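Local coordinates for protein phenol hydroxylase component phL (Pseudomonas stutzeri, PDB 3U52) that probably serves as the beta subunit of a bacterial multicomponent phenol hydroxylase, pairing with the subunit that carries the catalytic site, at residues R279-E290 against L321-R329. Residues are numbered along the deposited sequence; the frame is centred on the assembly and turned at random.
Sequences RELLQKWIDHWE and LKKFELQSR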
loop_
_atom_site.group_PDB
_atom_site.type_symbol
_atom_site.label_atom_id
_atom_site.label_comp_id
_atom_site.label_asym_id
_atom_site.label_seq_id
_atom_site.Cartn_x
_atom_site.Cartn_y
_atom_site.Cartn_z
ATOM N N ARG D 279 -34.811 27.970 -12.230
ATOM C CA ARG D 279 -35.526 28.325 -11.006
ATOM C C ARG D 279 -37.068 28.286 -11.126
ATOM O O ARG D 279 -37.755 27.699 -10.277
ATOM C CB ARG D 279 -35.045 29.706 -10.603
ATOM C CG ARG D 279 -34.814 29.876 -9.147
ATOM C CD ARG D 279 -33.608 30.772 -8.886
ATOM N NE ARG D 279 -33.778 32.145 -9.355
ATOM C CZ ARG D 279 -32.923 32.791 -10.159
ATOM N NH1 ARG D 279 -31.800 32.221 -10.601
ATOM N NH2 ARG D 279 -33.188 34.045 -10.502
ATOM N N GLU D 280 -37.611 28.900 -12.182
ATOM C CA GLU D 280 -39.051 28.752 -12.519
ATOM C C GLU D 280 -39.499 27.282 -12.550
ATOM O O GLU D 280 -40.502 26.916 -11.947
ATOM C CB GLU D 280 -39.386 29.377 -13.900
ATOM C CG GLU D 280 -39.479 30.939 -13.978
ATOM C CD GLU D 280 -39.296 31.476 -15.429
ATOM O OE1 GLU D 280 -39.755 30.815 -16.404
ATOM O OE2 GLU D 280 -38.670 32.557 -15.598
ATOM N N LEU D 281 -38.751 26.461 -13.298
ATOM C CA LEU D 281 -39.021 25.035 -13.432
ATOM C C LEU D 281 -38.957 24.323 -12.070
ATOM O O LEU D 281 -39.836 23.535 -11.723
ATOM C CB LEU D 281 -38.010 24.418 -14.389
ATOM C CG LEU D 281 -38.451 23.452 -15.487
ATOM C CD1 LEU D 281 -37.253 22.589 -15.899
ATOM C CD2 LEU D 281 -39.662 22.590 -15.101
ATOM N N LEU D 282 -37.921 24.616 -11.293
ATOM C CA LEU D 282 -37.768 24.016 -9.978
ATOM C C LEU D 282 -38.938 24.385 -9.077
ATOM O O LEU D 282 -39.461 23.542 -8.354
ATOM C CB LEU D 282 -36.427 24.436 -9.333
ATOM C CG LEU D 282 -35.093 23.968 -9.956
ATOM C CD1 LEU D 282 -33.913 24.509 -9.171
ATOM C CD2 LEU D 282 -35.014 22.466 -9.981
ATOM N N GLN D 283 -39.367 25.654 -9.119
ATOM C CA GLN D 283 -40.498 26.059 -8.276
ATOM C C GLN D 283 -41.789 25.268 -8.620
ATOM O O GLN D 283 -42.591 24.912 -7.761
ATOM C CB GLN D 283 -40.753 27.568 -8.413
ATOM C CG GLN D 283 -41.760 28.057 -7.408
ATOM C CD GLN D 283 -41.268 27.911 -5.993
ATOM O OE1 GLN D 283 -40.254 28.512 -5.612
ATOM N NE2 GLN D 283 -41.973 27.113 -5.198
ATOM N N LYS D 284 -41.996 25.038 -9.908
ATOM C CA LYS D 284 -43.172 24.313 -10.378
ATOM C C LYS D 284 -43.130 22.892 -9.787
ATOM O O LYS D 284 -44.140 22.409 -9.238
ATOM C CB LYS D 284 -43.148 24.320 -11.906
ATOM C CG LYS D 284 -44.146 23.419 -12.606
ATOM C CD LYS D 284 -43.778 23.324 -14.102
ATOM C CE LYS D 284 -44.066 21.932 -14.665
ATOM N NZ LYS D 284 -43.889 21.894 -16.166
ATOM N N TRP D 285 -41.951 22.247 -9.833
ATOM C CA TRP D 285 -41.830 20.875 -9.301
ATOM C C TRP D 285 -42.006 20.866 -7.794
ATOM O O TRP D 285 -42.717 20.013 -7.302
ATOM C CB TRP D 285 -40.529 20.177 -9.717
ATOM C CG TRP D 285 -40.425 19.882 -11.165
ATOM C CD1 TRP D 285 -41.442 19.623 -12.045
ATOM C CD2 TRP D 285 -39.215 19.805 -11.916
ATOM N NE1 TRP D 285 -40.930 19.390 -13.313
ATOM C CE2 TRP D 285 -39.565 19.496 -13.256
ATOM C CE3 TRP D 285 -37.850 19.972 -11.585
ATOM C CZ2 TRP D 285 -38.602 19.359 -14.273
ATOM C CZ3 TRP D 285 -36.898 19.817 -12.590
ATOM C CH2 TRP D 285 -37.280 19.538 -13.922
ATOM N N ILE D 286 -41.421 21.831 -7.068
ATOM C CA ILE D 286 -41.671 21.913 -5.601
ATOM C C ILE D 286 -43.180 22.089 -5.260
ATOM O O ILE D 286 -43.708 21.478 -4.340
ATOM C CB ILE D 286 -40.838 23.073 -4.970
ATOM C CG1 ILE D 286 -39.335 22.802 -5.095
ATOM C CG2 ILE D 286 -41.230 23.339 -3.519
ATOM C CD1 ILE D 286 -38.502 24.050 -5.005
ATOM N N ASP D 287 -43.869 22.963 -6.004
ATOM C CA ASP D 287 -45.311 23.196 -5.787
ATOM C C ASP D 287 -46.125 21.929 -5.976
ATOM O O ASP D 287 -47.057 21.673 -5.224
ATOM C CB ASP D 287 -45.880 24.245 -6.757
ATOM C CG ASP D 287 -45.359 25.656 -6.521
ATOM O OD1 ASP D 287 -44.848 26.008 -5.424
ATOM O OD2 ASP D 287 -45.480 26.433 -7.480
ATOM N N HIS D 288 -45.793 21.158 -7.004
ATOM C CA HIS D 288 -46.449 19.853 -7.221
ATOM C C HIS D 288 -46.102 18.780 -6.155
ATOM O O HIS D 288 -46.982 18.061 -5.624
ATOM C CB HIS D 288 -46.165 19.346 -8.630
ATOM C CG HIS D 288 -46.954 18.128 -8.982
ATOM N ND1 HIS D 288 -48.330 18.135 -9.076
ATOM C CD2 HIS D 288 -46.570 16.854 -9.236
ATOM C CE1 HIS D 288 -48.760 16.921 -9.379
ATOM N NE2 HIS D 288 -47.713 16.121 -9.485
ATOM N N TRP D 289 -44.811 18.665 -5.825
ATOM C CA TRP D 289 -44.369 17.513 -5.032
ATOM C C TRP D 289 -44.184 17.732 -3.560
ATOM O O TRP D 289 -44.376 16.803 -2.786
ATOM C CB TRP D 289 -43.050 16.977 -5.607
ATOM C CG TRP D 289 -43.160 16.332 -6.942
ATOM C CD1 TRP D 289 -42.807 16.866 -8.145
ATOM C CD2 TRP D 289 -43.582 15.008 -7.203
ATOM N NE1 TRP D 289 -42.990 15.947 -9.145
ATOM C CE2 TRP D 289 -43.454 14.793 -8.582
ATOM C CE3 TRP D 289 -44.025 13.956 -6.395
ATOM C CZ2 TRP D 289 -43.782 13.577 -9.174
ATOM C CZ3 TRP D 289 -44.347 12.767 -6.976
ATOM C CH2 TRP D 289 -44.230 12.581 -8.356
ATOM N N GLU D 290 -43.781 18.930 -3.132
ATOM C CA GLU D 290 -43.526 19.122 -1.697
ATOM C C GLU D 290 -44.735 18.804 -0.771
ATOM O O GLU D 290 -44.560 18.157 0.268
ATOM C CB GLU D 290 -42.865 20.481 -1.402
ATOM C CG GLU D 290 -42.498 20.698 0.060
ATOM C CD GLU D 290 -43.657 21.292 0.901
ATOM O OE1 GLU D 290 -44.790 21.372 0.374
ATOM O OE2 GLU D 290 -43.440 21.694 2.079
ATOM N N LEU D 321 -34.736 25.719 1.326
ATOM C CA LEU D 321 -35.070 26.100 -0.047
ATOM C C LEU D 321 -34.897 27.606 -0.325
ATOM O O LEU D 321 -34.547 27.982 -1.439
ATOM C CB LEU D 321 -36.486 25.636 -0.432
ATOM C CG LEU D 321 -36.689 24.124 -0.612
ATOM C CD1 LEU D 321 -38.174 23.701 -0.777
ATOM C CD2 LEU D 321 -35.824 23.550 -1.740
ATOM N N LYS D 322 -35.136 28.442 0.691
ATOM C CA LYS D 322 -34.919 29.898 0.601
ATOM C C LYS D 322 -33.504 30.275 0.210
ATOM O O LYS D 322 -33.319 31.252 -0.503
ATOM C CB LYS D 322 -35.306 30.613 1.895
ATOM C CG LYS D 322 -36.769 31.032 1.895
ATOM C CD LYS D 322 -37.239 31.562 3.257
ATOM C CE LYS D 322 -38.730 31.836 3.202
ATOM N NZ LYS D 322 -39.410 31.240 4.398
ATOM N N LYS D 323 -32.518 29.491 0.636
ATOM C CA LYS D 323 -31.129 29.673 0.187
ATOM C C LYS D 323 -30.949 29.587 -1.331
ATOM O O LYS D 323 -30.016 30.185 -1.878
ATOM C CB LYS D 323 -30.203 28.644 0.843
ATOM C CG LYS D 323 -29.926 28.894 2.327
ATOM C CD LYS D 323 -29.052 27.744 2.918
ATOM C CE LYS D 323 -28.244 28.188 4.183
ATOM N NZ LYS D 323 -27.016 27.309 4.474
ATOM N N PHE D 324 -31.818 28.836 -2.015
ATOM C CA PHE D 324 -31.713 28.680 -3.467
ATOM C C PHE D 324 -32.620 29.634 -4.222
ATOM O O PHE D 324 -32.731 29.524 -5.446
ATOM C CB PHE D 324 -32.033 27.255 -3.924
ATOM C CG PHE D 324 -31.452 26.180 -3.056
ATOM C CD1 PHE D 324 -32.253 25.135 -2.620
ATOM C CD2 PHE D 324 -30.120 26.213 -2.665
ATOM C CE1 PHE D 324 -31.742 24.150 -1.805
ATOM C CE2 PHE D 324 -29.597 25.225 -1.857
ATOM C CZ PHE D 324 -30.408 24.193 -1.431
ATOM N N GLU D 325 -33.254 30.554 -3.490
ATOM C CA GLU D 325 -34.207 31.509 -4.043
ATOM C C GLU D 325 -35.439 30.726 -4.472
ATOM O O GLU D 325 -35.930 30.909 -5.593
ATOM C CB GLU D 325 -33.626 32.287 -5.265
ATOM C CG GLU D 325 -32.390 33.194 -5.009
ATOM C CD GLU D 325 -31.469 33.337 -6.269
ATOM O OE1 GLU D 325 -31.450 34.440 -6.882
ATOM O OE2 GLU D 325 -30.776 32.343 -6.650
ATOM N N LEU D 326 -35.906 29.824 -3.613
ATOM C CA LEU D 326 -37.063 28.995 -3.930
ATOM C C LEU D 326 -37.994 28.939 -2.740
ATOM O O LEU D 326 -37.574 29.144 -1.611
ATOM C CB LEU D 326 -36.650 27.568 -4.337
ATOM C CG LEU D 326 -35.835 27.353 -5.612
ATOM C CD1 LEU D 326 -35.172 25.979 -5.607
ATOM C CD2 LEU D 326 -36.700 27.530 -6.837
ATOM N N GLN D 327 -39.257 28.625 -2.996
ATOM C CA GLN D 327 -40.289 28.740 -1.978
ATOM C C GLN D 327 -40.957 27.415 -1.662
ATOM O O GLN D 327 -41.202 26.604 -2.551
ATOM C CB GLN D 327 -41.362 29.728 -2.445
ATOM C CG GLN D 327 -42.152 30.368 -1.317
ATOM C CD GLN D 327 -41.727 31.815 -1.032
ATOM O OE1 GLN D 327 -40.710 32.068 -0.364
ATOM N NE2 GLN D 327 -42.530 32.771 -1.520
ATOM N N SER D 328 -41.229 27.214 -0.381
ATOM C CA SER D 328 -42.137 26.173 0.075
ATOM C C SER D 328 -42.957 26.708 1.257
ATOM O O SER D 328 -42.528 27.616 1.990
ATOM C CB SER D 328 -41.407 24.860 0.411
ATOM O OG SER D 328 -40.897 24.814 1.739
ATOM N N ARG D 329 -44.136 26.124 1.430
ATOM C CA ARG D 329 -45.148 26.669 2.328
ATOM C C ARG D 329 -45.102 26.118 3.765
ATOM O O ARG D 329 -46.138 25.688 4.298
ATOM C CB ARG D 329 -46.542 26.505 1.690
ATOM C CG ARG D 329 -46.513 26.548 0.128
ATOM C CD ARG D 329 -46.737 25.157 -0.510
ATOM N NE ARG D 329 -48.142 24.963 -0.906
ATOM C CZ ARG D 329 -49.168 24.758 -0.075
ATOM N NH1 ARG D 329 -48.988 24.695 1.248
ATOM N NH2 ARG D 329 -50.389 24.610 -0.586
#
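Q283 reads both backbone polar groups of Q327 with one side-chain amide. OE1 of Q283 takes the N-H of Q327 on an in-plane lone pair, at 2.8 Å from N, while NE2 of Q283 donates almost straight (176°) to Q327 O, also 2.8 Å away. With CG anti to the backbone N (chi1 -171°) and a bend at chi2, the amide turns across the passing chain. This pairing already decides which end of the amide is oxygen, and the second N-H of NE2, given to D287 OD1 one turn on, adds to the hold. Replacing Q283 by alanine would probably leave the backbone N-H and C=O of Q327 without these mates and weaken the tail's hold on this helix. Beside this clamp L326 lies between I286 and R279, its CD1 3.9 Å from I286 CD1 and its CD2 3.8 Å from R279 CG. The R279 guanidinium lies stacked against the E325 carboxylate, planes 20° apart, an attraction of charges only, while its NH1 bonds A272 O. Near S328, E290 OE2 forms a salt bridge with R314. Helix 307-322 ends in a Schellman motif, with E325 at positive phi as C-prime, and the extended tail then runs along helix 276-302 in this mainly helical subunit.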